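Local atomic coordinates of pilin (Clostridioides difficile, PDB entry 6T8S), a protein that serves as the major subunit of type IV pili, probably assembling into the filament through its N-terminal helix while its globular headgroup faces outward. Residues K78-I83 / V132-L137; L50-T55 / Y70-V75. All coordinates share one frame; numbering follows the deposited sequence.

Both segments of contact 2 (50-55 with 70-75) precede those of contact 1 (78-83 with 132-137) in the chain, and the two centres lie about 10 Å apart. They meet in the antiparallel sheet: strand 70-75 of contact 2 pairs with strand 78-83 of contact 1, which in turn pairs with strand 128-138. Val-80 N probably bonds to Ile-73 O, and Leu-137 CD1 packs 3.4 Å from Leu-72 CD2. Contact 1 pairs two strands within the sheet, its centre about 4 Å from the centre of the chain; contact 2 adds the loop after helix 9-37 beside it. This helix-and-sheet build is characteristic of type IV pilin headgroups.

Contact 1 (K78-I83 / V132-L137); sequences KLVLQI and VLYIVL
Leu-137 CD1 sits against Leu-79 and Leu-81, 3.8 Å from Leu-79 CD2 and 3.9 Å from Leu-81 CB, so one methyl of Leu-137 fills the dip between alternate residues of strand 78-83. Leu-137 CG lies anti to its carbonyl carbon (chi1 -73°), which places it 4.0 Å from Leu-81 CB. On the face of Leu-81, Ile-83 and Ile-135 cross obliquely and touch through their CD1 methyls, 3.8 Å apart. The face bearing Val-80 and Gln-82 is filled differently. Tyr-134 lays its ring beside the Gln-82 chain, both pointing the same way, with the amide turned 65° from the ring plane; OE1 meets the ring edge at CE1. Where the ring joins the backbone, Val-80 CG1 comes within 3.7 Å of Tyr-134 CB and stands at the ring edge, near its plane. Val-132 CG1 presses on Gln-82 CG at 3.5 Å, leaving that side chain bordered by both Val-132 and Tyr-134, while its NE2 bonds to Gly-84 O. Five backbone hydrogen bonds hold the antiparallel pair in register, among them Ile-83 N to Leu-133 O at 2.8 Å, and the CA-H groups of Tyr-134, Gln-82 and Val-132 make further contacts with carbonyl oxygens. This is an antiparallel beta pairing within the pilin sheet, strand 78-83 lying between 70-75 and 128-138. The long N-terminal helix 9-37 packs on it, Ala-30 on Leu-79 and Tyr-23 on Ile-135 and Leu-137; Val-90 of strand 90-92 meets Ile-83 and Leu-133, and Ile-73 of strand 70-75 touches Gln-82 and Tyr-134.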
# COMPACT_ATOMS: atom_id res chain seq x y z
N LYS A 78 -12.54 5.13 2.00
CA LYS A 78 -11.62 4.18 1.32
C LYS A 78 -10.75 3.44 2.33
O LYS A 78 -10.30 4.06 3.31
CB LYS A 78 -10.75 4.94 0.31
CG LYS A 78 -11.53 5.53 -0.86
CD LYS A 78 -10.65 6.25 -1.84
CE LYS A 78 -11.41 6.99 -2.92
NZ LYS A 78 -12.32 7.99 -2.34
N LEU A 79 -10.48 2.16 2.07
CA LEU A 79 -9.38 1.39 2.71
C LEU A 79 -8.10 1.61 1.92
O LEU A 79 -8.12 1.41 0.69
CB LEU A 79 -9.70 -0.10 2.78
CG LEU A 79 -8.59 -0.95 3.40
CD1 LEU A 79 -8.35 -0.54 4.84
CD2 LEU A 79 -8.90 -2.43 3.31
N VAL A 80 -7.02 1.96 2.61
CA VAL A 80 -5.72 2.33 1.99
C VAL A 80 -4.62 1.47 2.62
O VAL A 80 -4.56 1.35 3.86
CB VAL A 80 -5.45 3.84 2.14
CG1 VAL A 80 -4.06 4.22 1.67
CG2 VAL A 80 -6.51 4.65 1.42
N LEU A 81 -3.76 0.91 1.77
CA LEU A 81 -2.52 0.25 2.21
C LEU A 81 -1.45 1.34 2.32
O LEU A 81 -1.09 1.95 1.30
CB LEU A 81 -2.12 -0.83 1.20
CG LEU A 81 -0.83 -1.57 1.52
CD1 LEU A 81 -0.95 -2.38 2.80
CD2 LEU A 81 -0.41 -2.46 0.34
N GLN A 82 -1.01 1.62 3.55
CA GLN A 82 0.13 2.51 3.82
C GLN A 82 1.40 1.68 3.76
O GLN A 82 1.45 0.57 4.35
CB GLN A 82 -0.06 3.19 5.19
CG GLN A 82 1.15 4.03 5.62
CD GLN A 82 0.89 4.74 6.93
OE1 GLN A 82 -0.24 5.10 7.23
NE2 GLN A 82 1.94 4.92 7.72
N ILE A 83 2.40 2.20 3.06
CA ILE A 83 3.74 1.55 2.93
C ILE A 83 4.76 2.55 3.49
O ILE A 83 5.04 3.54 2.83
CB ILE A 83 4.03 1.16 1.48
CG1 ILE A 83 2.84 0.46 0.82
CG2 ILE A 83 5.30 0.31 1.41
CD1 ILE A 83 3.03 0.16 -0.64
N VAL A 132 6.65 7.87 2.84
CA VAL A 132 5.48 6.97 2.99
C VAL A 132 4.64 7.06 1.71
O VAL A 132 4.46 8.16 1.18
CB VAL A 132 4.66 7.31 4.25
CG1 VAL A 132 3.44 6.41 4.36
CG2 VAL A 132 5.52 7.21 5.51
N LEU A 133 4.18 5.90 1.24
CA LEU A 133 3.37 5.75 0.01
C LEU A 133 2.03 5.13 0.41
O LEU A 133 1.97 4.41 1.42
CB LEU A 133 4.12 4.86 -0.99
CG LEU A 133 3.55 4.82 -2.41
CD1 LEU A 133 3.86 6.10 -3.16
CD2 LEU A 133 4.09 3.63 -3.19
N TYR A 134 0.99 5.40 -0.37
CA TYR A 134 -0.40 4.97 -0.11
C TYR A 134 -0.99 4.33 -1.37
O TYR A 134 -0.88 4.93 -2.45
CB TYR A 134 -1.21 6.19 0.33
CG TYR A 134 -0.67 6.85 1.57
CD1 TYR A 134 -1.00 6.39 2.84
CD2 TYR A 134 0.21 7.92 1.47
CE1 TYR A 134 -0.51 7.01 3.98
CE2 TYR A 134 0.72 8.54 2.60
CZ TYR A 134 0.35 8.09 3.85
OH TYR A 134 0.87 8.69 4.97
N ILE A 135 -1.60 3.15 -1.24
CA ILE A 135 -2.31 2.48 -2.37
C ILE A 135 -3.73 2.13 -1.93
O ILE A 135 -3.91 1.34 -0.98
CB ILE A 135 -1.56 1.25 -2.92
CG1 ILE A 135 -0.07 1.51 -3.14
CG2 ILE A 135 -2.24 0.80 -4.21
CD1 ILE A 135 0.71 0.32 -3.67
N VAL A 136 -4.72 2.68 -2.62
CA VAL A 136 -6.15 2.38 -2.33
C VAL A 136 -6.38 0.88 -2.56
O VAL A 136 -6.04 0.39 -3.67
CB VAL A 136 -7.09 3.22 -3.20
CG1 VAL A 136 -8.54 2.81 -3.00
CG2 VAL A 136 -6.91 4.70 -2.92
N LEU A 137 -6.94 0.18 -1.57
CA LEU A 137 -7.34 -1.26 -1.67
C LEU A 137 -8.82 -1.39 -2.03
O LEU A 137 -9.15 -2.20 -2.93
CB LEU A 137 -7.10 -1.95 -0.33
CG LEU A 137 -5.65 -2.20 0.05
CD1 LEU A 137 -5.56 -2.68 1.49
CD2 LEU A 137 -5.03 -3.23 -0.88

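Contact 2 (L50-T55 / Y70-V75)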
# COMPACT_ATOMS: atom_id res chain seq x y z
N LEU A 50 -0.20 -5.81 9.76
CA LEU A 50 -1.44 -6.32 9.12
C LEU A 50 -2.06 -7.42 9.98
O LEU A 50 -2.89 -8.19 9.44
CB LEU A 50 -1.05 -6.85 7.74
CG LEU A 50 -0.47 -5.81 6.79
CD1 LEU A 50 -0.01 -6.44 5.49
CD2 LEU A 50 -1.47 -4.70 6.54
N SER A 51 -1.76 -7.49 11.27
CA SER A 51 -2.28 -8.58 12.14
C SER A 51 -3.82 -8.56 12.21
O SER A 51 -4.41 -9.64 12.50
CB SER A 51 -1.63 -8.54 13.52
OG SER A 51 -2.11 -7.43 14.23
N VAL A 52 -4.48 -7.42 11.92
CA VAL A 52 -5.97 -7.34 11.81
C VAL A 52 -6.48 -8.39 10.80
O VAL A 52 -7.60 -8.91 11.01
CB VAL A 52 -6.44 -5.91 11.45
CG1 VAL A 52 -5.99 -5.49 10.06
CG2 VAL A 52 -7.94 -5.75 11.59
N LEU A 53 -5.69 -8.73 9.78
CA LEU A 53 -6.09 -9.72 8.73
C LEU A 53 -5.57 -11.13 9.03
O LEU A 53 -5.69 -12.00 8.13
CB LEU A 53 -5.56 -9.25 7.38
CG LEU A 53 -6.10 -7.93 6.84
CD1 LEU A 53 -5.47 -7.64 5.48
CD2 LEU A 53 -7.61 -7.95 6.71
N GLU A 54 -5.06 -11.42 10.24
CA GLU A 54 -4.27 -12.66 10.48
C GLU A 54 -5.10 -13.94 10.26
O GLU A 54 -4.52 -14.96 9.86
CB GLU A 54 -3.70 -12.71 11.89
CG GLU A 54 -2.68 -13.81 12.08
CD GLU A 54 -1.73 -13.56 13.23
OE1 GLU A 54 -2.13 -12.85 14.18
OE2 GLU A 54 -0.59 -14.08 13.18
N THR A 55 -6.40 -13.91 10.57
CA THR A 55 -7.27 -15.11 10.38
C THR A 55 -7.31 -15.47 8.89
O THR A 55 -7.44 -16.68 8.57
CB THR A 55 -8.67 -14.89 10.98
OG1 THR A 55 -8.49 -14.53 12.35
CG2 THR A 55 -9.55 -16.12 10.90
N TYR A 70 4.14 -2.20 6.31
CA TYR A 70 2.74 -2.09 5.86
C TYR A 70 1.85 -1.76 7.06
O TYR A 70 2.12 -2.25 8.18
CB TYR A 70 2.26 -3.40 5.22
CG TYR A 70 2.90 -3.79 3.91
CD1 TYR A 70 2.78 -2.99 2.79
CD2 TYR A 70 3.58 -4.99 3.77
CE1 TYR A 70 3.33 -3.35 1.57
CE2 TYR A 70 4.13 -5.38 2.56
CZ TYR A 70 4.01 -4.56 1.45
OH TYR A 70 4.54 -4.91 0.24
N LYS A 71 0.79 -0.99 6.83
CA LYS A 71 -0.38 -0.92 7.75
C LYS A 71 -1.63 -0.56 6.94
O LYS A 71 -1.48 -0.17 5.77
CB LYS A 71 -0.09 0.03 8.93
CG LYS A 71 -0.07 1.51 8.63
CD LYS A 71 0.08 2.36 9.91
CE LYS A 71 -1.21 2.58 10.67
NZ LYS A 71 -1.05 3.34 11.94
N LEU A 72 -2.80 -0.71 7.55
CA LEU A 72 -4.10 -0.42 6.92
C LEU A 72 -4.71 0.80 7.61
O LEU A 72 -4.78 0.78 8.86
CB LEU A 72 -5.02 -1.64 7.07
CG LEU A 72 -4.60 -2.88 6.29
CD1 LEU A 72 -5.50 -4.05 6.63
CD2 LEU A 72 -4.64 -2.61 4.80
N ILE A 73 -5.12 1.79 6.81
CA ILE A 73 -5.77 3.03 7.29
C ILE A 73 -7.05 3.28 6.50
O ILE A 73 -7.18 2.85 5.33
CB ILE A 73 -4.81 4.24 7.23
CG1 ILE A 73 -4.47 4.63 5.79
CG2 ILE A 73 -3.58 3.97 8.10
CD1 ILE A 73 -3.63 5.89 5.67
N LYS A 74 -7.97 4.01 7.13
CA LYS A 74 -9.19 4.49 6.45
C LYS A 74 -8.95 5.95 6.07
O LYS A 74 -8.47 6.72 6.94
CB LYS A 74 -10.40 4.25 7.36
CG LYS A 74 -11.73 4.68 6.76
CD LYS A 74 -12.92 4.02 7.41
CE LYS A 74 -14.15 4.91 7.42
NZ LYS A 74 -15.18 4.39 8.35
N VAL A 75 -9.17 6.28 4.81
CA VAL A 75 -9.09 7.67 4.28
C VAL A 75 -10.45 7.99 3.68
O VAL A 75 -10.78 7.42 2.65
CB VAL A 75 -7.95 7.83 3.26
CG1 VAL A 75 -7.82 9.27 2.78
CG2 VAL A 75 -6.62 7.34 3.83
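Leu-50 overlaps Leu-72 and the root of Tyr-70, splitting its two methyls between them: CD2 lies 3.6 Å from Leu-72 CG, and CD1 lies 3.8 Å from Tyr-70 CB. The Leu-50 and Leu-72 side chains cross at about a right angle, whereas Leu-50 and Tyr-70 meet at a slant. Leu-50 CG stands anti to its carbonyl carbon (chi1 -62°), and the two methyls beyond it spread over Tyr-70 to Leu-72, CD2 also coming within 4.1 Å of Lys-71 CA. Leu-72 answers as the bump from the strand. Its CD1 is received by two residues of the loop, Val-52 CG1 and Leu-53 CD1, each 3.8 Å away, so that Leu-50, Val-52 and Leu-53 together form an apolar seat for a single leucine. The seat is shaped by a short turn of 3-10 helix at 51-52, in which Leu-53 N bonds to Leu-50 O at 2.9 Å and brings these two leucines round to the same partner. No hydrogen bond joins the two segments directly; the join is made by aliphatic carbons. Nearby polar groups are held from elsewhere: Tyr-70 OH bonds to Asp-22 OD2, and Lys-71 NZ to Gln-47 O. The contact joins the loop that follows the long N-terminal helix to a strand of the pilin sheet. The loop packs against both strand 70-75 and helix 9-37, where Val-26 meets Leu-50 and Leu-53 and Tyr-33 meets Val-52 and Leu-53, while the strand continues its pairing with 78-83 through Lys-71 and Ile-73.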